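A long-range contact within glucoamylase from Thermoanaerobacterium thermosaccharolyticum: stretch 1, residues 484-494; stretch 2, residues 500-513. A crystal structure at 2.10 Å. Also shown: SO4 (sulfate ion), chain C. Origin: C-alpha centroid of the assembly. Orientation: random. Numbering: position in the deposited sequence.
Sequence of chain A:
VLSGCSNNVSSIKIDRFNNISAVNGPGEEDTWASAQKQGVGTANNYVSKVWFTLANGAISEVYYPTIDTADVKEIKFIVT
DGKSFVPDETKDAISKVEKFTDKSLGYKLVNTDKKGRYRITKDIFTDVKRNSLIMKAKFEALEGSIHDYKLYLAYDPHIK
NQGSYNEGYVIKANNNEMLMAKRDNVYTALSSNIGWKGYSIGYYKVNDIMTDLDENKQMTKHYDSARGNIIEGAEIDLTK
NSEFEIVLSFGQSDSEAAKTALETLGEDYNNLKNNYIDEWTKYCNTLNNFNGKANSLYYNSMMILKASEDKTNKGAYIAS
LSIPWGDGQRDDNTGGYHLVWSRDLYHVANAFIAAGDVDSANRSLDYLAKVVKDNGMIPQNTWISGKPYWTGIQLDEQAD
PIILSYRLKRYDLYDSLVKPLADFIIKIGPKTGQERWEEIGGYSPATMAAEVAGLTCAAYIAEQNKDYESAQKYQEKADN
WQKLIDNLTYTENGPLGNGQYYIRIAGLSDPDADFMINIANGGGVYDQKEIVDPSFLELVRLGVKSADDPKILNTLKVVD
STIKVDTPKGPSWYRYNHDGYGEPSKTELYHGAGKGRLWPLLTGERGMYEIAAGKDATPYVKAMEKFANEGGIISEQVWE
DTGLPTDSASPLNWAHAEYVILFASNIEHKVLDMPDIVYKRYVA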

# COMPACT_ATOMS: atom_id res chain seq x y z
N LEU A 484 32.02 13.07 9.96
CA LEU A 484 31.27 14.08 10.69
C LEU A 484 29.95 13.60 11.30
O LEU A 484 29.37 14.28 12.14
N ILE A 485 29.48 12.42 10.88
CA ILE A 485 28.24 11.88 11.39
C ILE A 485 28.19 11.94 12.92
O ILE A 485 27.23 12.45 13.50
N ASP A 486 29.23 11.43 13.57
CA ASP A 486 29.28 11.41 15.02
C ASP A 486 29.28 12.80 15.62
O ASP A 486 28.52 13.09 16.54
N ASN A 487 30.13 13.68 15.10
CA ASN A 487 30.19 15.03 15.65
C ASN A 487 28.92 15.83 15.44
O ASN A 487 28.64 16.76 16.20
N LEU A 488 28.13 15.47 14.44
CA LEU A 488 26.89 16.20 14.18
C LEU A 488 25.63 15.59 14.78
O LEU A 488 24.67 16.31 15.05
N THR A 489 25.62 14.28 15.02
CA THR A 489 24.40 13.65 15.51
C THR A 489 24.48 12.84 16.80
O THR A 489 23.45 12.45 17.36
N TYR A 490 25.69 12.59 17.28
CA TYR A 490 25.88 11.81 18.50
C TYR A 490 26.02 12.70 19.74
O TYR A 490 27.03 13.38 19.92
N THR A 491 25.00 12.71 20.59
CA THR A 491 25.07 13.53 21.80
C THR A 491 25.74 12.76 22.93
O THR A 491 25.70 11.53 22.97
N GLU A 492 26.37 13.50 23.83
CA GLU A 492 27.03 12.93 24.98
C GLU A 492 26.50 13.69 26.18
O GLU A 492 26.95 13.52 27.31
N ASN A 493 25.50 14.53 25.92
CA ASN A 493 24.89 15.36 26.95
C ASN A 493 23.36 15.22 26.92
O ASN A 493 22.65 16.17 27.23
N GLY A 494 22.88 14.03 26.56
CA GLY A 494 21.44 13.81 26.50
C GLY A 494 20.80 13.44 27.83
O GLY A 494 21.46 12.86 28.69
N GLN A 500 24.49 9.20 26.35
CA GLN A 500 25.28 9.00 25.15
C GLN A 500 24.49 8.20 24.11
O GLN A 500 24.16 7.03 24.34
N TYR A 501 24.21 8.83 22.97
CA TYR A 501 23.45 8.17 21.90
C TYR A 501 23.22 9.07 20.69
O TYR A 501 23.30 10.29 20.78
N TYR A 502 22.94 8.45 19.54
CA TYR A 502 22.63 9.21 18.34
C TYR A 502 21.21 9.72 18.57
O TYR A 502 20.36 8.99 19.08
N ILE A 503 20.95 10.98 18.22
CA ILE A 503 19.62 11.51 18.39
C ILE A 503 18.89 11.40 17.06
O ILE A 503 19.51 11.06 16.05
N ARG A 504 17.59 11.67 17.04
CA ARG A 504 16.83 11.58 15.81
C ARG A 504 17.38 12.56 14.77
O ARG A 504 17.64 12.18 13.62
N ILE A 505 17.54 13.81 15.17
CA ILE A 505 18.05 14.81 14.25
C ILE A 505 18.54 16.05 14.99
O ILE A 505 17.92 16.51 15.95
N ALA A 506 19.69 16.57 14.55
CA ALA A 506 20.30 17.75 15.15
C ALA A 506 19.97 18.97 14.29
O ALA A 506 20.03 18.91 13.06
N GLY A 507 19.64 20.09 14.94
CA GLY A 507 19.31 21.30 14.21
C GLY A 507 20.52 22.19 13.93
O GLY A 507 20.54 22.95 12.96
N LEU A 508 21.52 22.08 14.79
CA LEU A 508 22.75 22.86 14.66
C LEU A 508 23.91 21.94 14.36
O LEU A 508 23.72 20.76 14.04
N SER A 509 25.13 22.46 14.47
CA SER A 509 26.33 21.69 14.21
C SER A 509 26.90 21.11 15.50
O SER A 509 28.06 20.73 15.55
N ASP A 510 26.07 21.06 16.54
CA ASP A 510 26.51 20.53 17.83
C ASP A 510 25.37 19.79 18.52
O ASP A 510 24.45 20.41 19.05
N PRO A 511 25.43 18.45 18.52
CA PRO A 511 24.41 17.60 19.14
C PRO A 511 24.31 17.71 20.66
O PRO A 511 23.37 17.19 21.26
N ASP A 512 25.27 18.38 21.28
CA ASP A 512 25.24 18.54 22.73
C ASP A 512 24.53 19.83 23.12
O ASP A 512 24.11 19.99 24.26
N ALA A 513 24.39 20.74 22.16
CA ALA A 513 23.73 22.01 22.44
C ALA A 513 22.22 21.86 22.58
O ALA A 513 21.65 20.84 22.20

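The carboxylate of Asp512 reaches back across the contact to serve the backbone where stretch 1 leaves its short strand. Glu492 N donates a hydrogen bond to Asp512 OD1 at 2.7 Å, with a nearly straight N-H...O angle of 166°. The Asp512 side chain is in the m rotamer; its CA-to-CB bond points sideways, but its end comes nearer to stretch 1. This position also brings two acids together: Glu492 OE2 lies 4.0 Å from Asp512 OD2.

Thr491 sits beside this site, with chi1 t. Its OG1 is 3.1 Å from Pro511 O and 3.2 Å from Asp512 OD1, so the hydroxyl has two acceptors within reach. The same OG1 accepts a hydrogen bond from Asn493 N at 3.1 Å, which ties the residues just after the strand back to Thr491. Its methyl group packs over one face of the Tyr501 ring, with CG2 3.9 Å from the ring centroid. Thr491 CG2 also meets Ile503 CG2 at 3.6 Å.

Thr491 and Tyr501 lie on one face of a short antiparallel pairing, two residues from each stretch. Tyr501 is in the p rotamer, and its ring end turns nearer to stretch 1. Its OH lies 3.3 Å from Gly494 CA. A CB on Gly494 would clash with that hydroxyl.

Tyr490 and Tyr502 occupy the other face. Tyr490 is t and Tyr502 is m. The edge of Tyr490 points to the face of Tyr502, with the planes at 65° and the centroids 5.2 Å apart. Tyr490 OH also approaches Gln500 CB at 3.5 Å.

The Tyr502 ring continues toward the helix. Its OH donates a hydrogen bond to Asp486 OD2 at 2.6 Å; that carboxylate oxygen is also bonded elsewhere in the structure. Asp486 is m, and its end comes nearer to stretch 2 than its sideways CB suggests. Thr489 OG1 lies at the Tyr502 ring edge, 3.3 Å from Tyr502 CD2. Thr489 is p, which lets OG1 donate to Ile485 O at 2.8 Å within the helix. Ile485 CG2 adds an apolar contact to Tyr502 CE2 at 4.1 Å.

Pro511 points toward stretch 1 and packs against backbone. Its CD is 2.9 Å from Asn487 O, and its CG is 3.2 Å from Tyr490 O. Ala506 also points in, with CB 3.1 Å from Leu488 O. Leu488 is m,t; its CB points away, but CD2 returns to within 3.6 Å of Ser509 CA. Ser509, also m, donates from OG to sulfate O3 at 2.8 Å. The sulfate probably comes from the crystallisation liquor.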

# COMPACT_ATOMS: atom_id res chain seq x y z
CB LEU A 484 30.98 15.27 9.79
CG LEU A 484 32.22 16.03 9.30
CD1 LEU A 484 31.80 17.16 8.38
CD2 LEU A 484 33.01 16.57 10.49
CB ILE A 485 28.03 10.41 10.93
CG1 ILE A 485 27.74 10.38 9.43
CG2 ILE A 485 26.89 9.75 11.71
CD1 ILE A 485 27.59 8.98 8.86
CB ASP A 486 30.52 10.65 15.50
CG ASP A 486 30.41 9.16 15.26
OD1 ASP A 486 31.34 8.42 15.62
OD2 ASP A 486 29.37 8.73 14.71
CB ASN A 487 31.40 15.78 15.10
CG ASN A 487 32.66 15.52 15.92
OD1 ASN A 487 32.86 14.42 16.45
ND2 ASN A 487 33.53 16.52 16.00
CB LEU A 488 26.69 16.37 12.67
CG LEU A 488 27.66 17.31 11.95
CD1 LEU A 488 27.44 17.22 10.45
CD2 LEU A 488 27.44 18.73 12.43
CB THR A 489 23.81 12.72 14.42
OG1 THR A 489 24.68 11.60 14.22
CG2 THR A 489 23.68 13.47 13.10
CB TYR A 490 27.11 10.91 18.35
CG TYR A 490 27.32 9.94 19.48
CD1 TYR A 490 28.37 10.11 20.39
CD2 TYR A 490 26.50 8.82 19.62
CE1 TYR A 490 28.59 9.19 21.42
CE2 TYR A 490 26.71 7.89 20.64
CZ TYR A 490 27.76 8.08 21.53
OH TYR A 490 27.98 7.16 22.53
CB THR A 491 23.66 13.98 22.28
OG1 THR A 491 23.81 14.96 23.32
CG2 THR A 491 22.86 12.79 22.80
CB GLU A 492 28.54 13.11 24.84
CG GLU A 492 29.10 12.44 23.59
CD GLU A 492 30.45 12.97 23.19
OE1 GLU A 492 31.45 12.57 23.81
OE2 GLU A 492 30.51 13.79 22.24
CB ASN A 493 25.27 16.82 26.70
CG ASN A 493 24.96 17.71 27.88
OD1 ASN A 493 24.80 18.92 27.71
ND2 ASN A 493 24.90 17.13 29.07
CB GLN A 500 26.55 8.24 25.50
CG GLN A 500 27.47 9.00 26.45
CD GLN A 500 28.33 8.06 27.29
OE1 GLN A 500 27.96 7.69 28.40
NE2 GLN A 500 29.48 7.67 26.75
CB TYR A 501 22.08 7.74 22.43
CG TYR A 501 21.32 8.83 23.18
CD1 TYR A 501 21.48 8.99 24.56
CD2 TYR A 501 20.44 9.69 22.52
CE1 TYR A 501 20.77 9.98 25.26
CE2 TYR A 501 19.73 10.68 23.20
CZ TYR A 501 19.90 10.81 24.58
OH TYR A 501 19.16 11.74 25.28
CB TYR A 502 22.61 8.33 17.09
CG TYR A 502 23.97 7.89 16.59
CD1 TYR A 502 24.41 6.57 16.76
CD2 TYR A 502 24.83 8.79 15.96
CE1 TYR A 502 25.67 6.17 16.32
CE2 TYR A 502 26.09 8.40 15.52
CZ TYR A 502 26.51 7.08 15.71
OH TYR A 502 27.77 6.71 15.31
CB ILE A 503 19.64 12.99 18.86
CG1 ILE A 503 20.30 13.89 17.81
CG2 ILE A 503 20.38 13.08 20.19
CD1 ILE A 503 20.43 15.37 18.26
CB ARG A 504 15.36 11.90 16.05
CG ARG A 504 14.54 11.87 14.77
CD ARG A 504 13.09 12.26 14.98
NE ARG A 504 12.38 12.38 13.70
CZ ARG A 504 11.20 12.96 13.55
NH1 ARG A 504 10.64 13.02 12.34
NH2 ARG A 504 10.57 13.48 14.60
CB ILE A 505 16.96 15.15 13.20
CG1 ILE A 505 17.55 15.96 12.05
CG2 ILE A 505 15.80 15.88 13.87
CD1 ILE A 505 16.70 15.93 10.80
CB ALA A 506 21.81 17.56 15.24
CB LEU A 508 23.04 23.62 15.97
CG LEU A 508 22.02 24.67 16.42
CD1 LEU A 508 22.46 25.27 17.74
CD2 LEU A 508 21.89 25.75 15.36
CB SER A 509 27.39 22.56 13.54
OG SER A 509 26.93 23.05 12.30
CB ASP A 510 27.03 21.67 18.70
CG ASP A 510 27.45 21.21 20.08
OD1 ASP A 510 27.81 20.02 20.23
OD2 ASP A 510 27.44 22.04 21.01
CB PRO A 511 24.80 16.21 18.67
CG PRO A 511 26.29 16.28 18.66
CD PRO A 511 26.55 17.64 18.02
CB ASP A 512 26.65 18.54 23.31
CG ASP A 512 27.39 17.23 23.07
OD1 ASP A 512 26.81 16.16 23.35
OD2 ASP A 512 28.54 17.28 22.60
CB ALA A 513 24.04 23.01 21.33
S SO4 C . 24.15 24.67 11.03
O1 SO4 C . 22.91 23.91 10.78
O2 SO4 C . 23.91 26.10 10.72
O3 SO4 C . 24.53 24.54 12.45
O4 SO4 C . 25.24 24.15 10.18